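Local coordinates for beta-galactosidase (Trichoderma reesei, PDB 3OG2), which probably hydrolyses terminal non-reducing beta-D-galactose residues in beta-D-galactosides, as a glycoside hydrolase of family 35, at residues 197-200 against 201-204; 475-479 against 480-484; 856-859 against 860-864; 920-924 against 925-929. One frame throughout, in Å; residues are numbered along the deposited sequence.

Contact 1 of 4, residues 197-200 against 201-204; sequences QYVI and DQAR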
loop_
_atom_site.group_PDB
_atom_site.type_symbol
_atom_site.label_atom_id
_atom_site.label_comp_id
_atom_site.label_asym_id
_atom_site.label_seq_id
_atom_site.Cartn_x
_atom_site.Cartn_y
_atom_site.Cartn_z
ATOM N N GLN A 197 -24.632 11.720 8.762
ATOM C CA GLN A 197 -25.147 11.005 9.928
ATOM C C GLN A 197 -25.706 9.640 9.559
ATOM O O GLN A 197 -25.625 8.737 10.390
ATOM C CB GLN A 197 -26.242 11.858 10.611
ATOM C CG GLN A 197 -26.602 11.233 11.958
ATOM C CD GLN A 197 -25.429 11.242 12.915
ATOM O OE1 GLN A 197 -24.676 12.204 13.088
ATOM N NE2 GLN A 197 -25.276 10.093 13.570
ATOM N N TYR A 198 -26.330 9.493 8.375
ATOM C CA TYR A 198 -26.806 8.149 7.985
ATOM C C TYR A 198 -25.608 7.192 7.963
ATOM O O TYR A 198 -25.745 6.038 8.423
ATOM C CB TYR A 198 -27.434 8.219 6.610
ATOM C CG TYR A 198 -28.113 6.934 6.190
ATOM C CD1 TYR A 198 -27.378 5.925 5.536
ATOM C CD2 TYR A 198 -29.468 6.708 6.435
ATOM C CE1 TYR A 198 -27.981 4.746 5.163
ATOM C CE2 TYR A 198 -30.083 5.530 6.051
ATOM C CZ TYR A 198 -29.338 4.537 5.414
ATOM O OH TYR A 198 -29.963 3.386 5.004
ATOM N N VAL A 199 -24.482 7.636 7.395
ATOM C CA VAL A 199 -23.309 6.736 7.270
ATOM C C VAL A 199 -22.810 6.357 8.650
ATOM O O VAL A 199 -22.487 5.192 8.952
ATOM C CB VAL A 199 -22.245 7.456 6.424
ATOM C CG1 VAL A 199 -20.909 6.726 6.446
ATOM C CG2 VAL A 199 -22.750 7.630 4.987
ATOM N N ILE A 200 -22.778 7.350 9.585
ATOM C CA ILE A 200 -22.412 7.019 10.964
ATOM C C ILE A 200 -23.391 6.050 11.622
ATOM O O ILE A 200 -22.962 5.088 12.277
ATOM C CB ILE A 200 -22.312 8.328 11.812
ATOM C CG1 ILE A 200 -21.085 9.141 11.358
ATOM C CG2 ILE A 200 -22.295 8.040 13.304
ATOM C CD1 ILE A 200 -21.052 10.557 11.931
ATOM N N ASP A 201 -24.683 6.313 11.443
ATOM C CA ASP A 201 -25.698 5.460 12.040
ATOM C C ASP A 201 -25.562 4.014 11.548
ATOM O O ASP A 201 -25.787 3.087 12.353
ATOM C CB ASP A 201 -27.115 5.942 11.695
ATOM C CG ASP A 201 -27.581 7.235 12.298
ATOM O OD1 ASP A 201 -26.965 7.750 13.278
ATOM O OD2 ASP A 201 -28.635 7.790 11.823
ATOM N N GLN A 202 -25.213 3.830 10.272
ATOM C CA GLN A 202 -25.079 2.427 9.810
ATOM C C GLN A 202 -24.030 1.693 10.627
ATOM O O GLN A 202 -24.140 0.528 10.960
ATOM C CB GLN A 202 -24.645 2.346 8.356
ATOM C CG GLN A 202 -25.691 2.861 7.346
ATOM C CD GLN A 202 -25.101 2.792 5.959
ATOM O OE1 GLN A 202 -24.040 3.429 5.718
ATOM N NE2 GLN A 202 -25.697 2.046 5.054
ATOM N N ALA A 203 -22.895 2.409 10.871
ATOM C CA ALA A 203 -21.793 1.752 11.609
ATOM C C ALA A 203 -22.199 1.546 13.057
ATOM O O ALA A 203 -21.980 0.462 13.634
ATOM C CB ALA A 203 -20.540 2.620 11.499
ATOM N N ARG A 204 -22.803 2.556 13.726
ATOM C CA ARG A 204 -23.204 2.412 15.131
ATOM C C ARG A 204 -24.227 1.282 15.257
ATOM O O ARG A 204 -24.193 0.508 16.201
ATOM C CB ARG A 204 -23.804 3.735 15.643
ATOM C CG ARG A 204 -22.736 4.809 15.775
ATOM C CD ARG A 204 -21.658 4.450 16.776
ATOM N NE ARG A 204 -20.799 5.575 17.158
ATOM C CZ ARG A 204 -19.508 5.509 17.503
ATOM N NH1 ARG A 204 -18.892 4.332 17.511
ATOM N NH2 ARG A 204 -18.882 6.619 17.824
HETATM O O HOH W 1 -21.542 3.494 7.050
#

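Contact 2 of 4, residues 475-479 against 480-484; sequences NEFAE and KTVLV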
loop_
_atom_site.group_PDB
_atom_site.type_symbol
_atom_site.label_atom_id
_atom_site.label_comp_id
_atom_site.label_asym_id
_atom_site.label_seq_id
_atom_site.Cartn_x
_atom_site.Cartn_y
_atom_site.Cartn_z
ATOM N N ASN A 475 16.153 1.921 26.986
ATOM C CA ASN A 475 15.350 1.117 27.879
ATOM C C ASN A 475 16.128 0.910 29.169
ATOM O O ASN A 475 17.351 0.955 29.216
ATOM C CB ASN A 475 14.977 -0.258 27.243
ATOM C CG ASN A 475 13.637 -0.702 27.810
ATOM O OD1 ASN A 475 13.153 -0.241 28.900
ATOM N ND2 ASN A 475 12.915 -1.513 27.100
ATOM N N GLU A 476 15.367 0.700 30.232
ATOM C CA GLU A 476 15.864 0.340 31.559
ATOM C C GLU A 476 15.823 -1.182 31.654
ATOM O O GLU A 476 14.743 -1.753 31.719
ATOM C CB GLU A 476 14.990 1.012 32.617
ATOM C CG GLU A 476 15.539 0.622 34.006
ATOM C CD GLU A 476 14.965 1.391 35.160
ATOM O OE1 GLU A 476 14.402 2.483 34.939
ATOM O OE2 GLU A 476 15.128 0.874 36.278
ATOM N N PHE A 477 16.950 -1.872 31.673
ATOM C CA PHE A 477 17.089 -3.299 31.834
ATOM C C PHE A 477 17.418 -3.573 33.295
ATOM O O PHE A 477 17.572 -2.677 34.123
ATOM C CB PHE A 477 18.181 -3.834 30.915
ATOM C CG PHE A 477 17.866 -3.578 29.458
ATOM C CD1 PHE A 477 16.819 -4.231 28.866
ATOM C CD2 PHE A 477 18.600 -2.682 28.681
ATOM C CE1 PHE A 477 16.502 -3.983 27.542
ATOM C CE2 PHE A 477 18.309 -2.473 27.351
ATOM C CZ PHE A 477 17.267 -3.152 26.742
ATOM N N ALA A 478 17.514 -4.844 33.645
ATOM C CA ALA A 478 17.603 -5.072 35.100
ATOM C C ALA A 478 18.912 -4.558 35.689
ATOM O O ALA A 478 18.990 -4.243 36.878
ATOM C CB ALA A 478 17.373 -6.542 35.358
ATOM N N GLU A 479 19.986 -4.416 34.927
ATOM C CA GLU A 479 21.301 -4.113 35.492
ATOM C C GLU A 479 21.896 -2.838 34.914
ATOM O O GLU A 479 22.890 -2.271 35.373
ATOM C CB GLU A 479 22.162 -5.353 35.244
ATOM C CG GLU A 479 22.444 -5.729 33.822
ATOM C CD GLU A 479 21.339 -6.282 32.957
ATOM O OE1 GLU A 479 20.244 -5.710 32.815
ATOM O OE2 GLU A 479 21.531 -7.361 32.336
ATOM N N LYS A 480 21.317 -2.324 33.853
ATOM C CA LYS A 480 21.817 -1.152 33.172
ATOM C C LYS A 480 20.627 -0.443 32.473
ATOM O O LYS A 480 19.613 -1.075 32.182
ATOM C CB LYS A 480 22.882 -1.426 32.124
ATOM C CG LYS A 480 22.688 -2.452 31.028
ATOM C CD LYS A 480 23.766 -2.454 29.949
ATOM C CE LYS A 480 23.633 -3.542 28.870
ATOM N NZ LYS A 480 24.757 -3.413 27.840
ATOM N N THR A 481 20.811 0.830 32.205
ATOM C CA THR A 481 19.933 1.570 31.286
ATOM C C THR A 481 20.710 1.808 30.010
ATOM O O THR A 481 21.878 2.190 30.097
ATOM C CB THR A 481 19.473 2.888 31.928
ATOM O OG1 THR A 481 18.710 2.599 33.108
ATOM C CG2 THR A 481 18.558 3.702 31.035
ATOM N N VAL A 482 20.102 1.555 28.861
ATOM C CA VAL A 482 20.793 1.722 27.593
ATOM C C VAL A 482 20.145 2.833 26.820
ATOM O O VAL A 482 18.894 2.899 26.766
ATOM C CB VAL A 482 20.704 0.401 26.811
ATOM C CG1 VAL A 482 21.100 0.632 25.364
ATOM C CG2 VAL A 482 21.597 -0.625 27.468
ATOM N N LEU A 483 20.935 3.706 26.214
ATOM C CA LEU A 483 20.471 4.788 25.356
ATOM C C LEU A 483 21.252 4.683 24.033
ATOM O O LEU A 483 22.475 4.520 24.091
ATOM C CB LEU A 483 20.775 6.129 26.031
ATOM C CG LEU A 483 20.547 7.378 25.193
ATOM C CD1 LEU A 483 19.071 7.554 24.813
ATOM C CD2 LEU A 483 21.035 8.615 25.969
ATOM N N VAL A 484 20.582 4.716 22.904
ATOM C CA VAL A 484 21.224 4.662 21.587
ATOM C C VAL A 484 20.949 5.987 20.903
ATOM O O VAL A 484 19.763 6.343 20.695
ATOM C CB VAL A 484 20.687 3.503 20.733
ATOM C CG1 VAL A 484 21.430 3.476 19.384
ATOM C CG2 VAL A 484 20.827 2.183 21.500
HETATM O O HOH W 2 16.790 4.026 34.470
#

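Contact 3 of 4, residues 856-859 against 860-864; sequences SPPL and SDFTH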
loop_
_atom_site.group_PDB
_atom_site.type_symbol
_atom_site.label_atom_id
_atom_site.label_comp_id
_atom_site.label_asym_id
_atom_site.label_seq_id
_atom_site.Cartn_x
_atom_site.Cartn_y
_atom_site.Cartn_z
ATOM N N SER A 856 -4.789 -26.818 -14.356
ATOM C CA SER A 856 -5.112 -28.102 -15.003
ATOM C C SER A 856 -6.189 -27.963 -16.085
ATOM O O SER A 856 -7.261 -28.581 -16.089
ATOM C CB SER A 856 -5.578 -29.124 -13.957
ATOM O OG SER A 856 -4.578 -29.386 -13.022
ATOM N N PRO A 857 -5.940 -27.117 -17.071
ATOM C CA PRO A 857 -6.947 -26.864 -18.110
ATOM C C PRO A 857 -7.078 -28.074 -19.032
ATOM O O PRO A 857 -6.176 -28.941 -19.007
ATOM C CB PRO A 857 -6.327 -25.697 -18.894
ATOM C CG PRO A 857 -4.836 -25.937 -18.736
ATOM C CD PRO A 857 -4.674 -26.374 -17.299
ATOM N N PRO A 858 -8.153 -28.107 -19.818
ATOM C CA PRO A 858 -8.389 -29.282 -20.692
ATOM C C PRO A 858 -7.491 -29.242 -21.914
ATOM O O PRO A 858 -7.822 -28.589 -22.912
ATOM C CB PRO A 858 -9.867 -29.122 -21.072
ATOM C CG PRO A 858 -10.120 -27.621 -21.024
ATOM C CD PRO A 858 -9.205 -27.059 -19.956
ATOM N N LEU A 859 -6.322 -29.895 -21.857
ATOM C CA LEU A 859 -5.340 -29.659 -22.914
ATOM C C LEU A 859 -5.806 -30.161 -24.270
ATOM O O LEU A 859 -5.288 -29.718 -25.309
ATOM C CB LEU A 859 -3.991 -30.287 -22.491
ATOM C CG LEU A 859 -3.375 -29.715 -21.211
ATOM C CD1 LEU A 859 -1.971 -30.206 -20.924
ATOM C CD2 LEU A 859 -3.299 -28.201 -21.300
ATOM N N SER A 860 -6.775 -31.076 -24.317
ATOM C CA SER A 860 -7.304 -31.514 -25.609
ATOM C C SER A 860 -7.982 -30.398 -26.380
ATOM O O SER A 860 -8.262 -30.458 -27.600
ATOM C CB SER A 860 -8.286 -32.676 -25.350
ATOM O OG SER A 860 -9.416 -32.192 -24.627
ATOM N N ASP A 861 -8.304 -29.306 -25.684
ATOM C CA ASP A 861 -8.939 -28.171 -26.361
ATOM C C ASP A 861 -7.888 -27.206 -26.893
ATOM O O ASP A 861 -8.224 -26.233 -27.577
ATOM C CB ASP A 861 -9.891 -27.462 -25.395
ATOM C CG ASP A 861 -11.102 -28.322 -25.071
ATOM O OD1 ASP A 861 -11.802 -28.729 -26.028
ATOM O OD2 ASP A 861 -11.344 -28.584 -23.867
ATOM N N PHE A 862 -6.640 -27.470 -26.569
ATOM C CA PHE A 862 -5.520 -26.633 -26.989
ATOM C C PHE A 862 -4.700 -27.354 -28.063
ATOM O O PHE A 862 -4.961 -28.519 -28.317
ATOM C CB PHE A 862 -4.598 -26.379 -25.811
ATOM C CG PHE A 862 -5.137 -25.486 -24.713
ATOM C CD1 PHE A 862 -6.258 -25.829 -23.965
ATOM C CD2 PHE A 862 -4.478 -24.279 -24.448
ATOM C CE1 PHE A 862 -6.687 -24.958 -22.935
ATOM C CE2 PHE A 862 -4.894 -23.458 -23.393
ATOM C CZ PHE A 862 -5.996 -23.808 -22.638
ATOM N N THR A 863 -3.760 -26.640 -28.649
ATOM C CA THR A 863 -2.844 -27.163 -29.651
ATOM C C THR A 863 -1.426 -27.072 -29.078
ATOM O O THR A 863 -1.130 -26.189 -28.294
ATOM C CB THR A 863 -2.881 -26.320 -30.929
ATOM O OG1 THR A 863 -4.048 -26.770 -31.657
ATOM C CG2 THR A 863 -1.682 -26.554 -31.812
ATOM N N HIS A 864 -0.543 -27.971 -29.449
ATOM C CA HIS A 864 0.853 -27.917 -29.065
ATOM C C HIS A 864 1.672 -28.135 -30.337
ATOM O O HIS A 864 1.320 -29.041 -31.095
ATOM C CB HIS A 864 1.265 -28.979 -28.043
ATOM C CG HIS A 864 2.745 -28.926 -27.768
ATOM N ND1 HIS A 864 3.636 -29.865 -28.252
ATOM C CD2 HIS A 864 3.461 -27.997 -27.042
ATOM C CE1 HIS A 864 4.864 -29.514 -27.827
ATOM N NE2 HIS A 864 4.774 -28.398 -27.102
#

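Contact 4 of 4, residues 920-924 against 925-929; sequences LLYVN and GFQYG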
loop_
_atom_site.group_PDB
_atom_site.type_symbol
_atom_site.label_atom_id
_atom_site.label_comp_id
_atom_site.label_asym_id
_atom_site.label_seq_id
_atom_site.Cartn_x
_atom_site.Cartn_y
_atom_site.Cartn_z
ATOM N N LEU A 920 -2.499 -10.575 -20.887
ATOM C CA LEU A 920 -2.943 -10.849 -19.527
ATOM C C LEU A 920 -2.101 -12.026 -18.993
ATOM O O LEU A 920 -1.913 -13.001 -19.709
ATOM C CB LEU A 920 -4.412 -11.225 -19.476
ATOM C CG LEU A 920 -5.375 -10.177 -20.010
ATOM C CD1 LEU A 920 -6.759 -10.774 -20.145
ATOM C CD2 LEU A 920 -5.419 -9.007 -19.009
ATOM N N LEU A 921 -1.673 -11.875 -17.750
ATOM C CA LEU A 921 -0.875 -12.905 -17.079
ATOM C C LEU A 921 -1.752 -13.616 -16.040
ATOM O O LEU A 921 -2.335 -12.914 -15.197
ATOM C CB LEU A 921 0.347 -12.258 -16.403
ATOM C CG LEU A 921 1.173 -13.202 -15.542
ATOM C CD1 LEU A 921 1.903 -14.269 -16.369
ATOM C CD2 LEU A 921 2.197 -12.355 -14.767
ATOM N N TYR A 922 -1.842 -14.920 -16.060
ATOM C CA TYR A 922 -2.548 -15.693 -15.064
ATOM C C TYR A 922 -1.580 -16.638 -14.388
ATOM O O TYR A 922 -0.710 -17.222 -15.039
ATOM C CB TYR A 922 -3.643 -16.475 -15.730
ATOM C CG TYR A 922 -4.886 -15.686 -16.037
ATOM C CD1 TYR A 922 -5.878 -15.729 -15.047
ATOM C CD2 TYR A 922 -5.186 -14.981 -17.187
ATOM C CE1 TYR A 922 -7.106 -15.122 -15.074
ATOM C CE2 TYR A 922 -6.469 -14.334 -17.219
ATOM C CZ TYR A 922 -7.378 -14.393 -16.210
ATOM O OH TYR A 922 -8.651 -13.792 -16.263
ATOM N N VAL A 923 -1.735 -16.749 -13.095
ATOM C CA VAL A 923 -0.963 -17.730 -12.309
ATOM C C VAL A 923 -1.941 -18.521 -11.450
ATOM O O VAL A 923 -2.583 -17.934 -10.573
ATOM C CB VAL A 923 0.108 -17.064 -11.462
ATOM C CG1 VAL A 923 0.800 -18.155 -10.624
ATOM C CG2 VAL A 923 1.075 -16.295 -12.359
ATOM N N ASN A 924 -2.075 -19.804 -11.658
ATOM C CA ASN A 924 -2.983 -20.671 -10.948
ATOM C C ASN A 924 -4.374 -20.073 -10.864
ATOM O O ASN A 924 -5.084 -20.140 -9.863
ATOM C CB ASN A 924 -2.436 -20.978 -9.537
ATOM C CG ASN A 924 -1.159 -21.799 -9.656
ATOM O OD1 ASN A 924 -1.048 -22.652 -10.544
ATOM N ND2 ASN A 924 -0.180 -21.569 -8.801
ATOM N N GLY A 925 -4.763 -19.513 -12.009
ATOM C CA GLY A 925 -6.125 -19.006 -12.189
ATOM C C GLY A 925 -6.308 -17.548 -11.750
ATOM O O GLY A 925 -7.351 -16.963 -12.087
ATOM N N PHE A 926 -5.361 -16.987 -11.011
ATOM C CA PHE A 926 -5.424 -15.580 -10.608
ATOM C C PHE A 926 -4.830 -14.677 -11.671
ATOM O O PHE A 926 -3.695 -14.920 -12.110
ATOM C CB PHE A 926 -4.612 -15.384 -9.330
ATOM C CG PHE A 926 -5.284 -16.008 -8.091
ATOM C CD1 PHE A 926 -5.104 -17.331 -7.748
ATOM C CD2 PHE A 926 -6.104 -15.167 -7.311
ATOM C CE1 PHE A 926 -5.725 -17.863 -6.606
ATOM C CE2 PHE A 926 -6.695 -15.689 -6.173
ATOM C CZ PHE A 926 -6.524 -17.011 -5.834
ATOM N N GLN A 927 -5.580 -13.657 -12.056
ATOM C CA GLN A 927 -4.968 -12.705 -13.039
ATOM C C GLN A 927 -4.042 -11.783 -12.274
ATOM O O GLN A 927 -4.428 -11.161 -11.306
ATOM C CB GLN A 927 -6.069 -11.970 -13.781
ATOM C CG GLN A 927 -5.532 -11.257 -15.036
ATOM C CD GLN A 927 -5.462 -9.776 -14.749
ATOM O OE1 GLN A 927 -4.501 -9.293 -14.141
ATOM N NE2 GLN A 927 -6.486 -9.036 -15.179
ATOM N N TYR A 928 -2.773 -11.787 -12.669
ATOM C CA TYR A 928 -1.705 -11.083 -11.986
ATOM C C TYR A 928 -0.971 -10.140 -12.916
ATOM O O TYR A 928 0.200 -9.796 -12.679
ATOM C CB TYR A 928 -0.746 -12.082 -11.250
ATOM C CG TYR A 928 -0.962 -11.973 -9.740
ATOM C CD1 TYR A 928 -0.286 -11.051 -9.000
ATOM C CD2 TYR A 928 -1.879 -12.829 -9.100
ATOM C CE1 TYR A 928 -0.510 -10.979 -7.607
ATOM C CE2 TYR A 928 -2.130 -12.758 -7.717
ATOM C CZ TYR A 928 -1.423 -11.822 -6.986
ATOM O OH TYR A 928 -1.675 -11.745 -5.635
ATOM N N GLY A 929 -1.637 -9.707 -13.987
ATOM C CA GLY A 929 -0.938 -8.683 -14.786
ATOM C C GLY A 929 -1.729 -8.346 -16.061
ATOM O O GLY A 929 -2.249 -9.249 -16.769
#

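Contact 1 of 4, residues 197-200 against 201-204
The carbonyl O of Val199 accepts two donors, one from solvent and one from the next helical turn. A water 2.7 Å from Val199 O donates to it and also to Gln202 OE1, at 2.8 Å, and so ties the Gln202 side chain back to the helix backbone. The second donor, Ala203 N, lies 3.4 Å from Val199 O, and that helical bond is weak. The flanking i to i+4 bonds are shorter: Gln202 N to Tyr198 O and Arg204 N to Ile200 O are both 2.9 Å. One turn apart, Gln197 NE2 meets Asp201 OD1 at 2.9 Å in a nearly straight bond, 172° at the hydrogen. The acceptor lies in the plane of the Gln197 amide, yet the amide arrives from above the carboxylate plane. Gln197 can reach it because its chain bends at chi2 (64°), which folds NE2 back over the i+4 side chain; its other end, OE1, takes the backbone N-H of Gly230. Further round the helix, the Gln202 amide meets the Tyr198 ring obliquely, the two planes 46° apart, with Gln202 NE2 3.5 Å from Tyr198 CE1. Ile200 CG2 and Arg204 CG touch (4.1 Å) as the side chains run alongside each other, the Arg204 guanidinium continuing to a salt bridge with Asp233 and to the carbonyl of Val210. Tyr198 OH and Gln202 NE2 both bond to Asp151 OD1, fixing the ring and amide to helix 144-163. Through Val199 on Pro177 and Ala203 on Tyr175, helix 193-205 also packs against strand 172-177 of the TIM-barrel domain.

Contact 2 of 4, residues 475-479 against 480-484
Phe477 and Val482 meet because each turns a branch back beside its own backbone N: Phe477 CG has chi1 at -61°, and Val482 CG2 is likewise anti to its carbonyl carbon. The methyl CG2 of Val482 thus reaches the edge of the Phe477 ring, 3.8 Å from CE2 and near the ring plane. Backbone bonds fix the register. Val482 N meets Asn475 O at 2.8 Å, and Asn475 N returns the bond to Val482 O at 2.9 Å. Nearer the turn, Phe477 N donates to Lys480 O (2.8 Å), but the buried Lys480 N has no partner. On the sheet face of Glu476 and Thr481, a water bridges Thr481 OG1, at 2.8 Å, to Glu476 OE1 by a weak bond. The extended Lys480 side chain leads away from the turn to a salt bridge with Asp640. Replacing Phe477 by an alanine would probably leave Val482 without its ring neighbour and open a gap toward Ile583, which both side chains touch. The whole is a tight beta hairpin of strands 470-476 and 481-487, with the former outermost in a mixed sheet of the second domain.

Contact 3 of 4, residues 856-859 against 860-864
Phe862 turns the edge of its ring to the carbonyl of Pro858, with CD1 3.3 Å from Pro858 O and the oxygen close to the ring plane. The neighbouring ring carbon, CE1, carries the apolar part of the contact. It lies 4.1 Å from Pro857 CB, which comes in obliquely, and a looser 4.4 Å from Pro858 CD. The first torsion of Phe862, -70°, sets CG beside its own backbone N and brings the ring back against the Pro858 carbonyl. Asp861 approaches Pro858 quite differently: its carboxylate crosses obliquely to the CB-CG edge of the Pro858 ring, with Asp861 OD2 3.2 Å from both carbons. Two backbone bonds hold these side chains in order. Asp861 N donates to Pro858 O at 2.9 Å, and Phe862 N to Leu859 O, also at 2.9 Å. In both the donor lies above the carbonyl plane, by 63° in the second. With an alanine in place of Phe862, the edge contact with Pro858 would be lost, and a gap would probably open toward Tyr663, Val665 and Phe886, on which the ring also rests. The successive i to i+3 bonds are those of a short 3-10 turn, here introduced by two prolines, in the loop leading to strand 883-894 of an all-beta domain.

Contact 4 of 4, residues 920-924 against 925-929
Backbone hydrogen bonds pair Val923 with Phe926 in both directions: Val923 N to Phe926 O is 2.9 Å and Phe926 N to Val923 O is 3.0 Å. They close a type I' turn with Asn924 and Gly925 at its corners. Gly925 has a phi of 88°, where a beta carbon would collide with Asn924 O. Further along, Tyr928 N reaches Leu921 O at 2.8 Å and Leu921 N reaches Gly929 O at 2.9 Å; as Tyr928 and Gly929 both face Leu921, strand 926-932 carries a classic beta bulge there. A side-chain bond lies at the bulge: the bent Gln927 chain (chi2 -105°) brings OE1 to Gly929 N at 2.9 Å. CA-H...O contacts accompany the ladder, among them Tyr922 CA to Phe926 O. On the sheet face of Tyr922 and Gln927, Gln927 CB lies over the Tyr922 ring, 3.9 Å from its centroid, in a CH-pi contact, whereas Gly925 O stands at the ring edge, 3.5 Å from Tyr922 CE1. On the other face, Phe926 turns its ring edge to Val923 O. Tyr922 OH bonds to Glu848. Phe926 and Tyr928 meet the ring of Trp330 in the family 35 catalytic region, the former edge-to-face. Strand 926-932 is outermost in its antiparallel sheet, and strand 917-923 lies between it and strand 953-962.

How the contacts relate
Contacts 2 and 4 are both beta hairpins, one on each side of the chain's centre, but the turn of contact 2 is exposed while contact 4 is buried. Contact 2 shares a water between polar side chains and sends Lys480 out of the hairpin to Asp640; contact 4 combines one CH-pi face, a glycine corner and a bulge. Contact 1, a helical turn of the TIM-barrel domain, is partly buried and ties i and i+4 side chains by amide chemistry. Contact 3, also partly buried, uses prolines and one buried ring. Contacts 3 and 4 share an all-beta domain, their centres about 17 Å apart, and both meet Trp955, contact 3 through its side chain and contact 4 by an Asn924 hydrogen bond to its backbone.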